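Local coordinates for 16L protein (Yaba-like disease virus, PDB 6TQP) that probably blocks apoptosis of the infected host cell by holding the death-promoting BH3 helix of cellular Bcl-2 proteins in a groove of its Bcl-2-like fold, at residues A[139-142]-A[143-147]; A[39-42]-A[43-46]; A[64-68]-A[69-73]; A[81-84]-A[85-89]; A[21-24]-A[25-29]. All coordinates share one frame; numbering follows the deposited sequence.

Interaction 1 (A[139-142]-A[143-147]); sequences DLIN and FINIK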
loop_
_atom_site.group_PDB
_atom_site.type_symbol
_atom_site.label_atom_id
_atom_site.label_comp_id
_atom_site.label_asym_id
_atom_site.label_seq_id
_atom_site.Cartn_x
_atom_site.Cartn_y
_atom_site.Cartn_z
ATOM N N ASP A 139 -10.991 -1.741 10.740
ATOM C CA ASP A 139 -11.381 -0.460 10.160
ATOM C C ASP A 139 -11.150 -0.441 8.656
ATOM O O ASP A 139 -11.962 0.106 7.904
ATOM C CB ASP A 139 -10.613 0.677 10.828
ATOM C CG ASP A 139 -10.897 0.770 12.309
ATOM O OD1 ASP A 139 -12.020 0.406 12.715
ATOM O OD2 ASP A 139 -9.995 1.196 13.064
ATOM N N LEU A 140 -10.047 -1.030 8.194
ATOM C CA LEU A 140 -9.798 -1.062 6.758
ATOM C C LEU A 140 -10.816 -1.954 6.055
ATOM O O LEU A 140 -11.335 -1.601 4.991
ATOM C CB LEU A 140 -8.372 -1.539 6.482
ATOM C CG LEU A 140 -7.981 -1.793 5.025
ATOM C CD1 LEU A 140 -8.179 -0.546 4.179
ATOM C CD2 LEU A 140 -6.538 -2.234 4.989
ATOM N N ILE A 141 -11.119 -3.110 6.641
ATOM C CA ILE A 141 -12.083 -4.013 6.027
ATOM C C ILE A 141 -13.450 -3.343 5.935
ATOM O O ILE A 141 -14.113 -3.387 4.891
ATOM C CB ILE A 141 -12.126 -5.337 6.814
ATOM C CG1 ILE A 141 -10.798 -6.098 6.622
ATOM C CG2 ILE A 141 -13.323 -6.207 6.371
ATOM C CD1 ILE A 141 -10.650 -7.345 7.475
ATOM N N ASN A 142 -13.882 -2.679 7.010
ATOM C CA ASN A 142 -15.165 -1.981 6.976
ATOM C C ASN A 142 -15.197 -0.909 5.901
ATOM O O ASN A 142 -16.246 -0.666 5.293
ATOM C CB ASN A 142 -15.465 -1.354 8.340
ATOM C CG ASN A 142 -15.807 -2.385 9.386
ATOM O OD1 ASN A 142 -16.113 -3.535 9.061
ATOM N ND2 ASN A 142 -15.766 -1.982 10.649
ATOM N N PHE A 143 -14.070 -0.253 5.646
ATOM C CA PHE A 143 -14.060 0.813 4.654
ATOM C C PHE A 143 -14.227 0.253 3.247
ATOM O O PHE A 143 -14.949 0.828 2.432
ATOM C CB PHE A 143 -12.770 1.621 4.763
ATOM C CG PHE A 143 -12.665 2.731 3.771
ATOM C CD1 PHE A 143 -13.377 3.902 3.946
ATOM C CD2 PHE A 143 -11.856 2.608 2.664
ATOM C CE1 PHE A 143 -13.275 4.927 3.036
ATOM C CE2 PHE A 143 -11.752 3.629 1.750
ATOM C CZ PHE A 143 -12.461 4.786 1.931
ATOM N N ILE A 144 -13.565 -0.863 2.942
ATOM C CA ILE A 144 -13.626 -1.366 1.573
ATOM C C ILE A 144 -14.883 -2.200 1.344
ATOM O O ILE A 144 -15.389 -2.257 0.218
ATOM C CB ILE A 144 -12.353 -2.153 1.226
ATOM C CG1 ILE A 144 -12.185 -3.353 2.148
ATOM C CG2 ILE A 144 -11.141 -1.234 1.292
ATOM C CD1 ILE A 144 -10.968 -4.194 1.818
ATOM N N ASN A 145 -15.399 -2.866 2.378
ATOM C CA ASN A 145 -16.714 -3.491 2.268
ATOM C C ASN A 145 -17.773 -2.442 1.961
ATOM O O ASN A 145 -18.488 -2.530 0.959
ATOM C CB ASN A 145 -17.074 -4.231 3.560
ATOM C CG ASN A 145 -16.372 -5.575 3.692
ATOM O OD1 ASN A 145 -15.865 -6.127 2.719
ATOM N ND2 ASN A 145 -16.358 -6.110 4.908
ATOM N N ILE A 146 -17.879 -1.428 2.824
ATOM C CA ILE A 146 -18.925 -0.422 2.683
ATOM C C ILE A 146 -18.654 0.522 1.516
ATOM O O ILE A 146 -19.576 1.208 1.057
ATOM C CB ILE A 146 -19.075 0.359 4.004
ATOM C CG1 ILE A 146 -19.505 -0.583 5.132
ATOM C CG2 ILE A 146 -20.099 1.481 3.866
ATOM C CD1 ILE A 146 -19.139 -0.091 6.524
ATOM N N LYS A 147 -17.412 0.581 1.023
ATOM C CA LYS A 147 -17.119 1.398 -0.151
ATOM C C LYS A 147 -18.145 1.155 -1.250
ATOM O O LYS A 147 -18.563 2.090 -1.943
ATOM C CB LYS A 147 -15.694 1.109 -0.636
ATOM C CG LYS A 147 -15.437 1.304 -2.127
ATOM C CD LYS A 147 -15.686 2.732 -2.616
ATOM C CE LYS A 147 -15.411 2.840 -4.107
ATOM N NZ LYS A 147 -14.041 2.364 -4.457
#
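I141 and N145 sit one turn apart on helix 137-148 and point the same way, side by side, so that the methyl I141 CG2 comes to 3.4 Å from N145 ND2. With chi1 at -69°, I141 turns CG1 away from its own carbonyl carbon and holds CG2 beside it, on the flank of N145. Between their backbones, N145 N donates to I141 O over 2.9 Å, nearly straight at 169°. L140 and I144 meet differently, their side chains crossing at a slant with L140 CD1 4.2 Å from I144 CG2. I144 CG1 stands between its backbone N and carbonyl carbon (chi1 61°), lying 3.4 Å from L140 O. The chemistry thus divides the helix: the aliphatic L140, I141 and I144 are buried on the face toward helices 12-27, 38-68 and 96-113, N145 on the margin touches L46 of helix 38-68, and F143 and I146 meet the bound peptide, F143 by stacking its ring on an aromatic side chain.

Interaction 2 (A[39-42]-A[43-46]); sequences YENK and LLNL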
loop_
_atom_site.group_PDB
_atom_site.type_symbol
_atom_site.label_atom_id
_atom_site.label_comp_id
_atom_site.label_asym_id
_atom_site.label_seq_id
_atom_site.Cartn_x
_atom_site.Cartn_y
_atom_site.Cartn_z
ATOM N N TYR A 39 -11.595 -16.072 1.910
ATOM C CA TYR A 39 -11.874 -14.765 2.492
ATOM C C TYR A 39 -10.862 -13.734 2.010
ATOM O O TYR A 39 -11.225 -12.613 1.634
ATOM C CB TYR A 39 -11.868 -14.867 4.014
ATOM C CG TYR A 39 -12.161 -13.548 4.686
ATOM C CD1 TYR A 39 -13.426 -12.978 4.608
ATOM C CD2 TYR A 39 -11.177 -12.873 5.385
ATOM C CE1 TYR A 39 -13.699 -11.778 5.218
ATOM C CE2 TYR A 39 -11.445 -11.676 6.006
ATOM C CZ TYR A 39 -12.706 -11.132 5.910
ATOM O OH TYR A 39 -12.974 -9.933 6.515
ATOM N N GLU A 40 -9.582 -14.107 1.998
ATOM C CA GLU A 40 -8.556 -13.191 1.515
ATOM C C GLU A 40 -8.791 -12.831 0.055
ATOM O O GLU A 40 -8.605 -11.676 -0.346
ATOM C CB GLU A 40 -7.168 -13.815 1.712
ATOM C CG GLU A 40 -6.780 -13.996 3.162
ATOM C CD GLU A 40 -5.672 -15.008 3.357
ATOM O OE1 GLU A 40 -5.254 -15.665 2.366
ATOM O OE2 GLU A 40 -5.239 -15.163 4.518
ATOM N N ASN A 41 -9.221 -13.803 -0.759
ATOM C CA ASN A 41 -9.459 -13.515 -2.165
ATOM C C ASN A 41 -10.573 -12.488 -2.331
ATOM O O ASN A 41 -10.516 -11.637 -3.228
ATOM C CB ASN A 41 -9.789 -14.808 -2.912
ATOM C CG ASN A 41 -9.941 -14.590 -4.387
ATOM O OD1 ASN A 41 -8.982 -14.269 -5.074
ATOM N ND2 ASN A 41 -11.150 -14.766 -4.886
ATOM N N LYS A 42 -11.588 -12.541 -1.468
ATOM C CA LYS A 42 -12.640 -11.531 -1.516
ATOM C C LYS A 42 -12.069 -10.148 -1.238
ATOM O O LYS A 42 -12.387 -9.179 -1.938
ATOM C CB LYS A 42 -13.738 -11.868 -0.508
ATOM C CG LYS A 42 -14.615 -13.038 -0.923
ATOM C CD LYS A 42 -15.554 -13.438 0.208
ATOM C CE LYS A 42 -16.487 -14.569 -0.200
ATOM N NZ LYS A 42 -17.475 -14.118 -1.228
ATOM N N LEU A 43 -11.198 -10.049 -0.236
ATOM C CA LEU A 43 -10.596 -8.763 0.094
ATOM C C LEU A 43 -9.682 -8.287 -1.019
ATOM O O LEU A 43 -9.610 -7.085 -1.302
ATOM C CB LEU A 43 -9.816 -8.876 1.393
ATOM C CG LEU A 43 -10.626 -9.229 2.643
ATOM C CD1 LEU A 43 -9.695 -9.381 3.822
ATOM C CD2 LEU A 43 -11.700 -8.193 2.967
ATOM N N LEU A 44 -8.954 -9.214 -1.640
ATOM C CA LEU A 44 -8.111 -8.866 -2.779
ATOM C C LEU A 44 -8.920 -8.184 -3.877
ATOM O O LEU A 44 -8.524 -7.131 -4.395
ATOM C CB LEU A 44 -7.424 -10.122 -3.326
ATOM C CG LEU A 44 -6.648 -9.869 -4.625
ATOM C CD1 LEU A 44 -5.426 -9.015 -4.402
ATOM C CD2 LEU A 44 -6.282 -11.203 -5.288
ATOM N N ASN A 45 -10.047 -8.785 -4.274
ATOM C CA ASN A 45 -10.852 -8.203 -5.345
ATOM C C ASN A 45 -11.273 -6.775 -5.009
ATOM O O ASN A 45 -11.296 -5.906 -5.885
ATOM C CB ASN A 45 -12.077 -9.081 -5.625
ATOM C CG ASN A 45 -11.694 -10.424 -6.234
ATOM O OD1 ASN A 45 -10.618 -10.556 -6.816
ATOM N ND2 ASN A 45 -12.570 -11.422 -6.106
ATOM N N LEU A 46 -11.583 -6.502 -3.743
ATOM C CA LEU A 46 -11.998 -5.156 -3.362
ATOM C C LEU A 46 -10.820 -4.188 -3.408
ATOM O O LEU A 46 -10.923 -3.079 -3.951
ATOM C CB LEU A 46 -12.616 -5.180 -1.971
ATOM C CG LEU A 46 -13.919 -5.982 -1.861
ATOM C CD1 LEU A 46 -14.345 -6.092 -0.405
ATOM C CD2 LEU A 46 -15.036 -5.359 -2.698
#
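Y39 and L43 pack one turn apart near the start of the long helix 38-68 of this Bcl-2-like helical bundle. L43 can be followed outward. Its CB lies 3.5 Å from E40 O, and CG rides 3.6 Å from Y39 O, the same oxygen that accepts the L43 N bond. CG also stands 4.2 Å above the plane of the Y39 ring, displaced toward the rim. Beyond it the branches part: CD1 reaches Y39 CE2 at 3.6 Å, while CD2 comes no closer than 4.2 Å to Y39 OH. Leucine suits the place because its branched end offers CD1 to the ring at an oblique approach, and the Y39 torsion (chi1 -180°) places that ring beside L43, one turn further on. Y39 packs on helices 12-27 and 137-148. E40, facing helix 12-27, has both carboxylate oxygens engaged, by S37 N and N18 ND2. The amides of N41 and N45 stand almost perpendicular, planes 78° apart, with N41 ND2 3.8 Å from N45 ND2.

Interaction 3 (A[64-68]-A[69-73]); sequences YICSL and LKVDD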
loop_
_atom_site.group_PDB
_atom_site.type_symbol
_atom_site.label_atom_id
_atom_site.label_comp_id
_atom_site.label_asym_id
_atom_site.label_seq_id
_atom_site.Cartn_x
_atom_site.Cartn_y
_atom_site.Cartn_z
ATOM N N TYR A 64 5.575 11.615 -7.987
ATOM C CA TYR A 64 6.255 12.671 -7.244
ATOM C C TYR A 64 6.800 12.135 -5.927
ATOM O O TYR A 64 7.960 12.370 -5.575
ATOM C CB TYR A 64 5.284 13.825 -7.019
ATOM C CG TYR A 64 5.711 14.848 -5.981
ATOM C CD1 TYR A 64 6.697 15.780 -6.262
ATOM C CD2 TYR A 64 5.095 14.901 -4.744
ATOM C CE1 TYR A 64 7.078 16.713 -5.326
ATOM C CE2 TYR A 64 5.467 15.830 -3.801
ATOM C CZ TYR A 64 6.454 16.740 -4.098
ATOM O OH TYR A 64 6.825 17.676 -3.157
ATOM N N ILE A 65 5.979 11.384 -5.194
ATOM C CA ILE A 65 6.441 10.781 -3.949
ATOM C C ILE A 65 7.658 9.905 -4.214
ATOM O O ILE A 65 8.666 9.967 -3.498
ATOM C CB ILE A 65 5.301 9.981 -3.299
ATOM C CG1 ILE A 65 4.185 10.942 -2.877
ATOM C CG2 ILE A 65 5.819 9.161 -2.106
ATOM C CD1 ILE A 65 2.909 10.243 -2.454
ATOM N N CYS A 66 7.578 9.071 -5.251
ATOM C CA CYS A 66 8.696 8.202 -5.584
ATOM C C CYS A 66 9.949 9.006 -5.904
ATOM O O CYS A 66 11.069 8.556 -5.629
ATOM C CB CYS A 66 8.318 7.307 -6.765
ATOM S SG CYS A 66 7.045 6.075 -6.372
ATOM N N SER A 67 9.791 10.181 -6.517
ATOM C CA SER A 67 10.946 11.047 -6.738
ATOM C C SER A 67 11.536 11.496 -5.410
ATOM O O SER A 67 12.758 11.488 -5.220
ATOM C CB SER A 67 10.564 12.267 -7.579
ATOM O OG SER A 67 11.670 13.138 -7.709
ATOM N N LEU A 68 10.680 11.899 -4.474
ATOM C CA LEU A 68 11.180 12.273 -3.158
ATOM C C LEU A 68 11.902 11.105 -2.501
ATOM O O LEU A 68 12.974 11.282 -1.911
ATOM C CB LEU A 68 10.031 12.741 -2.267
ATOM C CG LEU A 68 9.269 13.987 -2.702
ATOM C CD1 LEU A 68 8.168 14.283 -1.679
ATOM C CD2 LEU A 68 10.189 15.179 -2.848
ATOM N N LEU A 69 11.330 9.902 -2.600
ATOM C CA LEU A 69 11.895 8.718 -1.960
ATOM C C LEU A 69 13.131 8.185 -2.672
ATOM O O LEU A 69 13.739 7.226 -2.179
ATOM C CB LEU A 69 10.848 7.605 -1.898
ATOM C CG LEU A 69 9.572 7.910 -1.126
ATOM C CD1 LEU A 69 8.541 6.825 -1.394
ATOM C CD2 LEU A 69 9.881 8.017 0.345
ATOM N N LYS A 70 13.501 8.760 -3.815
ATOM C CA LYS A 70 14.665 8.310 -4.588
ATOM C C LYS A 70 14.573 6.815 -4.900
ATOM O O LYS A 70 15.520 6.053 -4.694
ATOM C CB LYS A 70 15.960 8.632 -3.842
ATOM C CG LYS A 70 16.058 10.080 -3.366
ATOM C CD LYS A 70 17.140 10.267 -2.302
ATOM C CE LYS A 70 18.531 10.215 -2.897
ATOM N NZ LYS A 70 18.785 11.369 -3.804
ATOM N N VAL A 71 13.424 6.399 -5.435
ATOM C CA VAL A 71 13.173 4.975 -5.646
ATOM C C VAL A 71 14.125 4.362 -6.653
ATOM O O VAL A 71 14.179 3.131 -6.774
ATOM C CB VAL A 71 11.730 4.725 -6.112
ATOM C CG1 VAL A 71 10.753 5.196 -5.056
ATOM C CG2 VAL A 71 11.492 5.389 -7.475
ATOM N N ASP A 72 14.844 5.176 -7.419
ATOM C CA ASP A 72 15.838 4.608 -8.319
ATOM C C ASP A 72 17.012 4.009 -7.552
ATOM O O ASP A 72 17.733 3.172 -8.101
ATOM C CB ASP A 72 16.319 5.674 -9.305
ATOM C CG ASP A 72 17.066 6.809 -8.626
ATOM O OD1 ASP A 72 18.314 6.758 -8.584
ATOM O OD2 ASP A 72 16.406 7.746 -8.126
ATOM N N ASP A 73 17.203 4.398 -6.292
ATOM C CA ASP A 73 18.299 3.897 -5.467
ATOM C C ASP A 73 17.804 2.671 -4.708
ATOM O O ASP A 73 17.026 2.799 -3.758
ATOM C CB ASP A 73 18.780 4.994 -4.518
ATOM C CG ASP A 73 19.908 4.542 -3.606
ATOM O OD1 ASP A 73 20.185 3.329 -3.528
ATOM O OD2 ASP A 73 20.526 5.412 -2.963
#
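C66 and V71 form the tight side of this helix end: C66 CB rests 3.6 Å from V71 CG1, and CG2 of the same valine is close behind. Next to them, I65 and L69 run side by side, pointing the same way, with I65 CG2 3.7 Å from L69 CD1. I65 O accepts a regular helical bond from L69 N at 2.8 Å, and the chain then changes course. Branched and sulfur-bearing apolar residues suit this face, since I65 and C66 pack on helix 96-113 and L69 on helix 76-92, while I65 and L69 also reach the bound peptide. The solvent side is looser. S67 and K70 are exposed, and the lysine touches the helix with its aliphatic stem alone, CG lying 3.6 Å from L68 O as the bent chain leads its ammonium away. K70 carries the reversal, with a positive phi of 54°. Its N bonds to S67 O at 3.2 Å, approaching from well above the carbonyl plane, 72° out of it. V71 N reaches farther back, to C66 O at 3.2 Å, on a much better line. K70 also opens a type I turn closed by D73, whose carboxylate bonds S75 OG ahead of the next helix. Two backward bonds around a positive phi, sealed by the apolar C66-V71 pair across them, make this a Schellman motif ending helix 38-68.

Interaction 4 (A[81-84]-A[85-89]); sequences HIKD and QIIES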
loop_
_atom_site.group_PDB
_atom_site.type_symbol
_atom_site.label_atom_id
_atom_site.label_comp_id
_atom_site.label_asym_id
_atom_site.label_seq_id
_atom_site.Cartn_x
_atom_site.Cartn_y
_atom_site.Cartn_z
ATOM N N HIS A 81 15.489 3.580 4.281
ATOM C CA HIS A 81 15.014 4.958 4.334
ATOM C C HIS A 81 13.594 5.078 3.784
ATOM O O HIS A 81 12.742 5.756 4.375
ATOM C CB HIS A 81 15.996 5.831 3.552
ATOM C CG HIS A 81 15.852 7.299 3.790
ATOM N ND1 HIS A 81 15.475 7.831 5.003
ATOM C CD2 HIS A 81 16.069 8.350 2.967
ATOM C CE1 HIS A 81 15.449 9.147 4.911
ATOM N NE2 HIS A 81 15.806 9.488 3.687
ATOM N N ILE A 82 13.311 4.418 2.657
ATOM C CA ILE A 82 11.958 4.450 2.096
ATOM C C ILE A 82 10.967 3.836 3.077
ATOM O O ILE A 82 9.882 4.379 3.322
ATOM C CB ILE A 82 11.922 3.721 0.739
ATOM C CG1 ILE A 82 12.799 4.455 -0.274
ATOM C CG2 ILE A 82 10.486 3.599 0.228
ATOM C CD1 ILE A 82 13.029 3.690 -1.560
ATOM N N LYS A 83 11.315 2.673 3.628
ATOM C CA LYS A 83 10.418 1.999 4.559
ATOM C C LYS A 83 10.056 2.927 5.707
ATOM O O LYS A 83 8.877 3.139 6.008
ATOM C CB LYS A 83 11.072 0.731 5.101
ATOM C CG LYS A 83 10.200 -0.068 6.074
ATOM C CD LYS A 83 11.024 -1.056 6.892
ATOM C CE LYS A 83 11.456 -0.464 8.225
ATOM N NZ LYS A 83 10.339 -0.423 9.205
ATOM N N ASP A 84 11.066 3.492 6.357
ATOM C CA ASP A 84 10.809 4.314 7.530
ATOM C C ASP A 84 9.983 5.545 7.181
ATOM O O ASP A 84 9.120 5.956 7.965
ATOM C CB ASP A 84 12.133 4.691 8.187
ATOM C CG ASP A 84 12.828 3.490 8.799
ATOM O OD1 ASP A 84 12.126 2.541 9.204
ATOM O OD2 ASP A 84 14.064 3.481 8.869
ATOM N N GLN A 85 10.212 6.144 6.008
ATOM C CA GLN A 85 9.418 7.310 5.625
ATOM C C GLN A 85 7.961 6.926 5.390
ATOM O O GLN A 85 7.046 7.654 5.797
ATOM C CB GLN A 85 10.012 7.979 4.382
ATOM C CG GLN A 85 11.340 8.682 4.653
ATOM C CD GLN A 85 11.946 9.313 3.413
ATOM O OE1 GLN A 85 11.823 10.518 3.198
ATOM N NE2 GLN A 85 12.614 8.502 2.595
ATOM N N ILE A 86 7.716 5.772 4.765
ATOM C CA ILE A 86 6.336 5.363 4.523
ATOM C C ILE A 86 5.661 5.005 5.845
ATOM O O ILE A 86 4.530 5.429 6.130
ATOM C CB ILE A 86 6.295 4.202 3.505
ATOM C CG1 ILE A 86 6.788 4.686 2.138
ATOM C CG2 ILE A 86 4.891 3.657 3.375
ATOM C CD1 ILE A 86 6.960 3.571 1.081
ATOM N N ILE A 87 6.354 4.240 6.690
ATOM C CA ILE A 87 5.817 3.919 8.011
ATOM C C ILE A 87 5.488 5.197 8.778
ATOM O O ILE A 87 4.428 5.306 9.405
ATOM C CB ILE A 87 6.809 3.029 8.788
ATOM C CG1 ILE A 87 6.996 1.695 8.049
ATOM C CG2 ILE A 87 6.365 2.874 10.246
ATOM C CD1 ILE A 87 7.114 0.475 8.934
ATOM N N GLU A 88 6.393 6.174 8.756
ATOM C CA GLU A 88 6.147 7.422 9.480
ATOM C C GLU A 88 4.894 8.124 8.959
ATOM O O GLU A 88 4.060 8.599 9.740
ATOM C CB GLU A 88 7.371 8.326 9.368
ATOM C CG GLU A 88 7.224 9.619 10.110
ATOM C CD GLU A 88 8.504 10.415 10.136
ATOM O OE1 GLU A 88 9.593 9.814 10.270
ATOM O OE2 GLU A 88 8.411 11.649 10.022
ATOM N N SER A 89 4.735 8.188 7.638
ATOM C CA SER A 89 3.570 8.861 7.075
ATOM C C SER A 89 2.288 8.149 7.462
ATOM O O SER A 89 1.249 8.792 7.668
ATOM C CB SER A 89 3.701 8.943 5.560
ATOM O OG SER A 89 4.793 9.774 5.209
#
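The imidazole of H81 carries the amide of Q85 on one face: Q85 NE2 stands 3.4 Å above the ring plane, over its centre, and the two planes are only 16° apart, a stacked arrangement. At the rim of the ring both nitrogens turn to the bound peptide, ND1 hydrogen-bonding an acidic side chain and NE2 a polar one weakly. Q85 sends CG anti to its own carbonyl carbon (chi1 -70°) and then runs extended, back toward the preceding turn. There NE2 also makes a weak bond to H81 O at 3.3 Å, the oxygen that already accepts the Q85 backbone N-H, so this oxygen accepts two N-H groups, one of them weakly, and the amide is steadied over the ring. I82 and I86 lie alongside each other, I82 CG2 3.6 Å from I86 CD1; I86 packs on helices 96-113 and 120-134, and I82 on helix 120-134. K83 runs beside I87 in the same sense, folding at its far end until NZ is 3.4 Å from I87 CD1. That bend also brings NZ within 3.5 Å of D84 OD1 in a salt bridge, while D84 OD2 pairs with K80. The acidic partner at ND1 would probably favour protonation of H81. The helix thus presents polar groups, H81 and E88 among them, to the bound peptide, with I82 and I86 packed on the helices behind.

Interaction 5 (A[21-24]-A[25-29]); sequences VFYI and NEKAL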
loop_
_atom_site.group_PDB
_atom_site.type_symbol
_atom_site.label_atom_id
_atom_site.label_comp_id
_atom_site.label_asym_id
_atom_site.label_seq_id
_atom_site.Cartn_x
_atom_site.Cartn_y
_atom_site.Cartn_z
ATOM N N VAL A 21 0.754 -8.553 0.385
ATOM C CA VAL A 21 1.939 -9.177 -0.201
ATOM C C VAL A 21 1.583 -9.821 -1.529
ATOM O O VAL A 21 2.304 -9.674 -2.522
ATOM C CB VAL A 21 2.550 -10.190 0.781
ATOM C CG1 VAL A 21 3.709 -10.967 0.124
ATOM C CG2 VAL A 21 3.024 -9.466 2.026
ATOM N N PHE A 22 0.459 -10.538 -1.567
ATOM C CA PHE A 22 0.014 -11.166 -2.804
ATOM C C PHE A 22 -0.218 -10.124 -3.889
ATOM O O PHE A 22 0.223 -10.285 -5.035
ATOM C CB PHE A 22 -1.259 -11.960 -2.536
ATOM C CG PHE A 22 -1.754 -12.733 -3.725
ATOM C CD1 PHE A 22 -2.544 -12.120 -4.682
ATOM C CD2 PHE A 22 -1.440 -14.074 -3.875
ATOM C CE1 PHE A 22 -3.010 -12.828 -5.779
ATOM C CE2 PHE A 22 -1.899 -14.791 -4.971
ATOM C CZ PHE A 22 -2.681 -14.169 -5.925
ATOM N N TYR A 23 -0.901 -9.032 -3.538
ATOM C CA TYR A 23 -1.228 -7.999 -4.517
ATOM C C TYR A 23 0.033 -7.353 -5.077
ATOM O O TYR A 23 0.201 -7.230 -6.299
ATOM C CB TYR A 23 -2.129 -6.942 -3.871
ATOM C CG TYR A 23 -2.511 -5.835 -4.828
ATOM C CD1 TYR A 23 -3.211 -6.115 -6.001
ATOM C CD2 TYR A 23 -2.153 -4.523 -4.581
ATOM C CE1 TYR A 23 -3.555 -5.108 -6.885
ATOM C CE2 TYR A 23 -2.495 -3.511 -5.457
ATOM C CZ TYR A 23 -3.202 -3.803 -6.599
ATOM O OH TYR A 23 -3.524 -2.778 -7.460
ATOM N N ILE A 24 0.930 -6.920 -4.191
ATOM C CA ILE A 24 2.176 -6.299 -4.632
ATOM C C ILE A 24 2.956 -7.247 -5.538
ATOM O O ILE A 24 3.477 -6.836 -6.583
ATOM C CB ILE A 24 3.001 -5.855 -3.409
ATOM C CG1 ILE A 24 2.252 -4.767 -2.625
ATOM C CG2 ILE A 24 4.384 -5.350 -3.834
ATOM C CD1 ILE A 24 1.931 -3.499 -3.405
ATOM N N ASN A 25 3.050 -8.529 -5.164
ATOM C CA ASN A 25 3.752 -9.480 -6.022
ATOM C C ASN A 25 3.060 -9.611 -7.371
ATOM O O ASN A 25 3.721 -9.747 -8.408
ATOM C CB ASN A 25 3.856 -10.849 -5.346
ATOM C CG ASN A 25 4.824 -10.855 -4.176
ATOM O OD1 ASN A 25 5.697 -9.988 -4.064
ATOM N ND2 ASN A 25 4.677 -11.836 -3.296
ATOM N N GLU A 26 1.728 -9.571 -7.379
ATOM C CA GLU A 26 0.988 -9.646 -8.633
ATOM C C GLU A 26 1.299 -8.448 -9.526
ATOM O O GLU A 26 1.416 -8.588 -10.751
ATOM C CB GLU A 26 -0.511 -9.755 -8.337
ATOM C CG GLU A 26 -1.419 -9.627 -9.557
ATOM C CD GLU A 26 -2.859 -10.036 -9.261
ATOM O OE1 GLU A 26 -3.078 -11.185 -8.823
ATOM O OE2 GLU A 26 -3.771 -9.211 -9.468
ATOM N N LYS A 27 1.451 -7.263 -8.932
ATOM C CA LYS A 27 1.799 -6.072 -9.700
ATOM C C LYS A 27 3.271 -6.042 -10.087
ATOM O O LYS A 27 3.625 -5.402 -11.083
ATOM C CB LYS A 27 1.444 -4.810 -8.899
ATOM C CG LYS A 27 -0.054 -4.503 -8.859
ATOM C CD LYS A 27 -0.604 -4.364 -10.268
ATOM C CE LYS A 27 -1.743 -3.367 -10.382
ATOM N NZ LYS A 27 -1.379 -2.282 -11.334
ATOM N N ALA A 28 4.128 -6.715 -9.322
ATOM C CA ALA A 28 5.513 -6.920 -9.710
ATOM C C ALA A 28 5.656 -7.951 -10.818
ATOM O O ALA A 28 6.768 -8.141 -11.320
ATOM C CB ALA A 28 6.343 -7.397 -8.517
ATOM N N LEU A 29 4.571 -8.639 -11.180
ATOM C CA LEU A 29 4.635 -9.762 -12.113
ATOM C C LEU A 29 5.574 -10.836 -11.579
ATOM O O LEU A 29 6.322 -11.470 -12.325
ATOM C CB LEU A 29 5.054 -9.293 -13.507
ATOM C CG LEU A 29 4.113 -8.214 -14.052
ATOM C CD1 LEU A 29 4.751 -7.447 -15.202
ATOM C CD2 LEU A 29 2.779 -8.836 -14.477
#
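A28 N donates to I24 O over 2.8 Å, the shortest polar bond here, at the last turn of helix 12-27. One residue further L29 takes a positive phi and the helix finishes in a Schellman motif. Y23 and K27 hold the side-chain part of the contact, lying side by side and pointing the same way. K27 CG sits over one face of the Y23 ring in a CH-pi contact, 4.2 Å from the centroid and 22° off the normal, and further along K27 CE comes to 3.5 Å from Y23 OH. Repeated bends beyond CB keep the lysine along the ring. F22 meets E26 otherwise: E26 OE1 stops 3.5 Å from F22 CE1, with the carboxylate plane turned 72° from the ring, while E26 OE2 has a long, weak ion pair with K48. Elsewhere on the helix, V21 CG1 touches N25 ND2 at 3.7 Å, the two side chains lying side by side. I24 and A28 pack on helix 96-113, A28 on V110, a place where a small apolar residue fits. Y23 thus beds into the core while its ring takes up the methylenes of K27, whose ammonium goes on to a long, weak ion pair with E111.

From the N terminus the contacts follow in series as interactions 5, 2, 3, 4 and 1; each spans neighbouring turns of helix or a helix end, so none closes a long loop and none nest or cross. Interaction 5, ending helix 12-27, packs against interaction 2 through L44 on F22 and Y23. Interaction 2 also meets interaction 1, where L46 touches N145, bringing helix 137-148 against the start of helix 38-68. The far end of helix 38-68 holds interaction 3, whose centre is about 30 Å from that of interaction 2. It touches interaction 4, with L69 against I82 and Q85. Interactions 1, 3 and 4 all reach the bound peptide.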